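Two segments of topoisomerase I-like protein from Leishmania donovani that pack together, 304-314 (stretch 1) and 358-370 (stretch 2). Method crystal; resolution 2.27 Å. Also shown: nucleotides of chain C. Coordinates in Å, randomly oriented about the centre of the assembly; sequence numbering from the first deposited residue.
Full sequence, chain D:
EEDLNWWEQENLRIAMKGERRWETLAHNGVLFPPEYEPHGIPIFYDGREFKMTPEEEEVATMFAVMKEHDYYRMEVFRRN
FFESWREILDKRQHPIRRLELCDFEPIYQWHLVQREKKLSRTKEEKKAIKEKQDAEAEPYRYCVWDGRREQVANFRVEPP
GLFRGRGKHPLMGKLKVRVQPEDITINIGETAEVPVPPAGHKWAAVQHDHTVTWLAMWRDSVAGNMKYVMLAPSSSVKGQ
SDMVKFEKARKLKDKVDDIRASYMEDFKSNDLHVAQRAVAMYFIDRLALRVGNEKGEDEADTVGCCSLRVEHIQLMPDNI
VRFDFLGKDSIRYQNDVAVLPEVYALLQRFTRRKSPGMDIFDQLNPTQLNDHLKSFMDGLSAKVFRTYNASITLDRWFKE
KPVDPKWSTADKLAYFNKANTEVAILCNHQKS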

# COMPACT_ATOMS: atom_id res chain seq x y z
N GLY D 304 2.50 -11.50 10.09
CA GLY D 304 1.47 -10.87 10.91
C GLY D 304 0.97 -11.95 11.85
O GLY D 304 1.66 -12.94 12.08
N CYS D 305 -0.23 -11.79 12.36
CA CYS D 305 -0.72 -12.63 13.44
C CYS D 305 -0.59 -14.16 13.18
O CYS D 305 0.15 -14.85 13.88
CB CYS D 305 -2.14 -12.23 13.82
SG CYS D 305 -2.68 -13.10 15.27
N CYS D 306 -1.30 -14.66 12.17
CA CYS D 306 -1.39 -16.08 11.88
C CYS D 306 -0.05 -16.71 11.46
O CYS D 306 0.08 -17.94 11.48
CB CYS D 306 -2.47 -16.36 10.82
SG CYS D 306 -4.18 -15.88 11.29
N SER D 307 0.93 -15.89 11.10
CA SER D 307 2.24 -16.40 10.66
C SER D 307 3.40 -16.16 11.67
O SER D 307 4.58 -16.40 11.35
CB SER D 307 2.57 -15.89 9.25
OG SER D 307 2.60 -14.48 9.20
N LEU D 308 3.09 -15.68 12.87
CA LEU D 308 4.13 -15.54 13.90
C LEU D 308 4.81 -16.88 14.17
O LEU D 308 4.17 -17.91 14.21
CB LEU D 308 3.58 -14.95 15.20
CG LEU D 308 2.98 -13.54 15.16
CD1 LEU D 308 2.08 -13.32 16.38
CD2 LEU D 308 4.07 -12.44 15.01
N ARG D 309 6.13 -16.83 14.33
CA ARG D 309 6.93 -18.02 14.59
C ARG D 309 7.45 -17.94 16.04
O ARG D 309 7.44 -16.87 16.67
CB ARG D 309 8.09 -18.12 13.60
CG ARG D 309 7.66 -18.27 12.12
CD ARG D 309 8.83 -18.56 11.21
NE ARG D 309 9.69 -17.40 11.04
CZ ARG D 309 9.60 -16.51 10.05
NH1 ARG D 309 8.66 -16.63 9.11
NH2 ARG D 309 10.44 -15.48 10.00
N VAL D 310 7.92 -19.08 16.54
CA VAL D 310 8.45 -19.18 17.90
C VAL D 310 9.49 -18.09 18.23
O VAL D 310 9.45 -17.49 19.31
CB VAL D 310 8.97 -20.63 18.20
CG1 VAL D 310 9.70 -20.70 19.55
CG2 VAL D 310 7.80 -21.61 18.12
N GLU D 311 10.39 -17.82 17.28
CA GLU D 311 11.37 -16.74 17.39
C GLU D 311 10.82 -15.31 17.57
O GLU D 311 11.56 -14.39 17.94
CB GLU D 311 12.28 -16.76 16.16
CG GLU D 311 11.55 -16.54 14.81
CD GLU D 311 12.39 -16.93 13.60
OE1 GLU D 311 13.64 -17.01 13.74
OE2 GLU D 311 11.82 -17.19 12.51
N HIS D 312 9.53 -15.10 17.29
CA HIS D 312 8.97 -13.73 17.28
C HIS D 312 8.43 -13.29 18.60
O HIS D 312 8.19 -12.11 18.79
CB HIS D 312 7.89 -13.57 16.20
CG HIS D 312 8.43 -13.69 14.81
ND1 HIS D 312 7.81 -14.43 13.84
CD2 HIS D 312 9.57 -13.22 14.26
CE1 HIS D 312 8.53 -14.39 12.73
NE2 HIS D 312 9.60 -13.66 12.96
N ILE D 313 8.21 -14.26 19.51
CA ILE D 313 7.79 -13.96 20.89
C ILE D 313 8.76 -14.52 21.93
O ILE D 313 9.45 -15.52 21.72
CB ILE D 313 6.32 -14.41 21.20
CG1 ILE D 313 6.21 -15.94 21.30
CG2 ILE D 313 5.30 -13.77 20.21
CD1 ILE D 313 4.85 -16.42 21.82
N GLN D 314 8.81 -13.84 23.07
CA GLN D 314 9.66 -14.24 24.18
C GLN D 314 8.81 -14.11 25.45
O GLN D 314 8.24 -13.05 25.71
CB GLN D 314 10.88 -13.33 24.22
CG GLN D 314 11.98 -13.75 25.15
CD GLN D 314 13.14 -12.78 25.09
OE1 GLN D 314 13.34 -12.09 24.09
NE2 GLN D 314 13.93 -12.73 26.17
N MET D 358 9.67 -22.46 13.71
CA MET D 358 8.36 -23.10 13.55
C MET D 358 7.23 -22.11 13.87
O MET D 358 7.43 -21.18 14.68
CB MET D 358 8.27 -24.34 14.45
CG MET D 358 9.05 -25.57 13.91
SD MET D 358 9.11 -27.00 15.06
CE MET D 358 7.40 -27.50 15.13
N ASP D 359 6.07 -22.30 13.22
CA ASP D 359 4.88 -21.46 13.46
C ASP D 359 4.28 -21.72 14.83
O ASP D 359 4.11 -22.88 15.22
CB ASP D 359 3.74 -21.76 12.47
CG ASP D 359 4.04 -21.38 11.03
OD1 ASP D 359 5.05 -20.72 10.75
OD2 ASP D 359 3.21 -21.78 10.17
N ILE D 360 3.88 -20.64 15.50
CA ILE D 360 3.10 -20.67 16.73
C ILE D 360 1.67 -21.16 16.49
O ILE D 360 1.16 -22.02 17.22
CB ILE D 360 3.01 -19.27 17.37
CG1 ILE D 360 4.40 -18.77 17.74
CG2 ILE D 360 2.08 -19.29 18.60
CD1 ILE D 360 4.44 -17.30 18.09
N PHE D 361 1.01 -20.58 15.48
CA PHE D 361 -0.35 -21.00 15.12
C PHE D 361 -0.36 -21.93 13.91
O PHE D 361 -0.98 -21.65 12.91
CB PHE D 361 -1.26 -19.79 14.90
CG PHE D 361 -1.26 -18.80 16.04
CD1 PHE D 361 -1.69 -19.19 17.32
CD2 PHE D 361 -0.81 -17.48 15.85
CE1 PHE D 361 -1.67 -18.28 18.38
CE2 PHE D 361 -0.80 -16.58 16.88
CZ PHE D 361 -1.23 -16.97 18.16
N ASP D 362 0.31 -23.08 14.05
CA ASP D 362 0.43 -24.05 12.96
C ASP D 362 -0.90 -24.69 12.50
O ASP D 362 -1.00 -25.22 11.40
CB ASP D 362 1.48 -25.13 13.32
CG ASP D 362 0.98 -26.15 14.35
OD1 ASP D 362 0.73 -25.79 15.54
OD2 ASP D 362 0.87 -27.34 13.96
N GLN D 363 -1.91 -24.61 13.37
CA GLN D 363 -3.24 -25.16 13.10
C GLN D 363 -4.28 -24.07 12.79
O GLN D 363 -5.49 -24.33 12.85
CB GLN D 363 -3.68 -26.03 14.29
CG GLN D 363 -2.77 -27.27 14.55
CD GLN D 363 -2.70 -28.20 13.35
OE1 GLN D 363 -3.73 -28.58 12.80
NE2 GLN D 363 -1.49 -28.57 12.93
N LEU D 364 -3.82 -22.86 12.47
CA LEU D 364 -4.69 -21.72 12.14
C LEU D 364 -4.23 -20.93 10.89
O LEU D 364 -3.09 -20.44 10.84
CB LEU D 364 -4.77 -20.74 13.33
CG LEU D 364 -5.54 -19.42 13.11
CD1 LEU D 364 -7.07 -19.63 13.04
CD2 LEU D 364 -5.19 -18.40 14.16
N ASN D 365 -5.10 -20.77 9.90
CA ASN D 365 -4.82 -19.85 8.78
C ASN D 365 -5.82 -18.69 8.71
O ASN D 365 -6.85 -18.74 9.36
CB ASN D 365 -4.66 -20.61 7.44
CG ASN D 365 -5.95 -21.21 6.94
OD1 ASN D 365 -7.01 -20.55 6.96
ND2 ASN D 365 -5.88 -22.46 6.49
N PRO D 366 -5.50 -17.61 7.95
CA PRO D 366 -6.41 -16.45 7.88
C PRO D 366 -7.83 -16.76 7.39
O PRO D 366 -8.78 -16.17 7.88
CB PRO D 366 -5.67 -15.50 6.93
CG PRO D 366 -4.20 -15.85 7.14
CD PRO D 366 -4.25 -17.35 7.19
N THR D 367 -7.96 -17.69 6.45
CA THR D 367 -9.25 -18.16 5.95
C THR D 367 -10.19 -18.69 7.05
O THR D 367 -11.37 -18.36 7.08
CB THR D 367 -9.04 -19.23 4.86
OG1 THR D 367 -8.73 -18.58 3.63
CG2 THR D 367 -10.27 -20.08 4.64
N GLN D 368 -9.65 -19.51 7.94
CA GLN D 368 -10.41 -20.09 9.04
C GLN D 368 -10.82 -19.01 10.02
O GLN D 368 -11.96 -18.99 10.47
CB GLN D 368 -9.59 -21.15 9.77
CG GLN D 368 -9.11 -22.27 8.86
CD GLN D 368 -8.23 -23.24 9.60
OE1 GLN D 368 -7.16 -22.87 10.09
NE2 GLN D 368 -8.66 -24.47 9.70
N LEU D 369 -9.89 -18.11 10.32
CA LEU D 369 -10.16 -16.98 11.20
C LEU D 369 -11.24 -16.04 10.65
O LEU D 369 -12.16 -15.66 11.38
CB LEU D 369 -8.87 -16.23 11.52
CG LEU D 369 -8.96 -15.24 12.68
CD1 LEU D 369 -7.85 -15.48 13.68
CD2 LEU D 369 -8.91 -13.84 12.17
N ASN D 370 -11.16 -15.68 9.37
CA ASN D 370 -12.14 -14.79 8.79
C ASN D 370 -13.50 -15.43 8.58
O ASN D 370 -14.51 -14.73 8.62
CB ASN D 370 -11.63 -14.14 7.49
CG ASN D 370 -10.61 -13.04 7.75
OD1 ASN D 370 -10.75 -12.27 8.69
ND2 ASN D 370 -9.61 -12.95 6.89
P DC C 17 -8.44 -9.42 6.13
OP1 DC C 17 -9.36 -8.58 6.94
OP2 DC C 17 -7.84 -10.60 6.74
O5' DC C 17 -9.27 -9.87 4.87
C5' DC C 17 -10.06 -8.98 4.10
C4' DC C 17 -10.50 -9.78 2.90
O4' DC C 17 -9.37 -9.94 1.99
C3' DC C 17 -10.97 -11.20 3.20
O3' DC C 17 -12.18 -11.39 2.50
C2' DC C 17 -9.92 -12.09 2.57
C1' DC C 17 -9.49 -11.22 1.39
N1 DC C 17 -8.20 -11.62 0.74
C2 DC C 17 -8.05 -11.44 -0.64
O2 DC C 17 -9.01 -10.95 -1.29
N3 DC C 17 -6.87 -11.80 -1.22
C4 DC C 17 -5.88 -12.32 -0.49
N4 DC C 17 -4.77 -12.67 -1.14
C5 DC C 17 -5.99 -12.53 0.92
C6 DC C 17 -7.16 -12.16 1.49
O HOH W 1 1.89 -18.93 13.25
O HOH W 2 5.48 -17.86 9.32

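Residues at least 47 apart in the chain touch along a short run of backbone and then through two pockets of apolar side chains, burying 622 Å² in all. The backbones meet at a single beta bridge, where the CA atoms of Arg309 and Asp359 lie 4.2 Å apart. Two hydrogen bonds clamp it: Val310 N donates to Met358 O (2.8 Å), and Ile360 N donates to Leu308 O (3.0 Å), both nearly straight. The CA-to-CB bonds of Arg309 and Asp359 both point away from the other stretch, although Arg309 CB still lies 3.3 Å from Met358 O.

Just past the bridge, Ile360 is the main bump of stretch 2. Its CB points toward stretch 1, and its side chain fills a hollow formed by Leu308, Val310 and Ile313. Ile360 CD1 reaches Leu308 CB at 3.8 Å and Ile313 CD1 at 3.9 Å, and also sits 3.3 Å from the carbonyl Arg309 O; Ile360 CG1 lies 4.4 Å from Val310 CG2. Along this side the chain curls into a 3-10 segment at 310-312, with His312 N donating to Arg309 O (2.8 Å) and Arg309 N to His312 ND1 (3.0 Å).

Phe361 also points toward stretch 1. Cys305 O approaches the edge of its ring, 3.4 Å from Phe361 CD2, where the slightly positive ring hydrogens suit a carbonyl oxygen. Cys305 SG lies obliquely, 4.3 Å from Phe361 CE2, and Leu308 CD1 is 4.4 Å from that same ring atom. Water 1 fills the polar gap beside this ring: it donates to Cys306 O and Leu308 O (both 2.7 Å from its O) and accepts from Phe361 N (2.9 Å).

Beyond the type I turn from Phe361 to Leu364, the roles reverse. Cys306, with the greatest area covered by the other stretch, becomes the bump, its thiol set among Leu364, Pro366 and Leu369. Cys306 SG is 4.0 Å from Leu364 CD2 and 4.4 Å from Leu369 CD1, while Cys306 CB meets Pro366 CG at 4.1 Å. Asn365 caps the helix that supplies two of these walls, its OD1 accepting from Gln368 N (3.0 Å).

At the outer margin, water 2 donates to Ser307 O (2.7 Å from its O) and Asp359 OD1 (3.2 Å), linking the stretches. Arg309 turns aside to a salt bridge with Glu311 in its own stretch (NE to OE2, 2.6 Å).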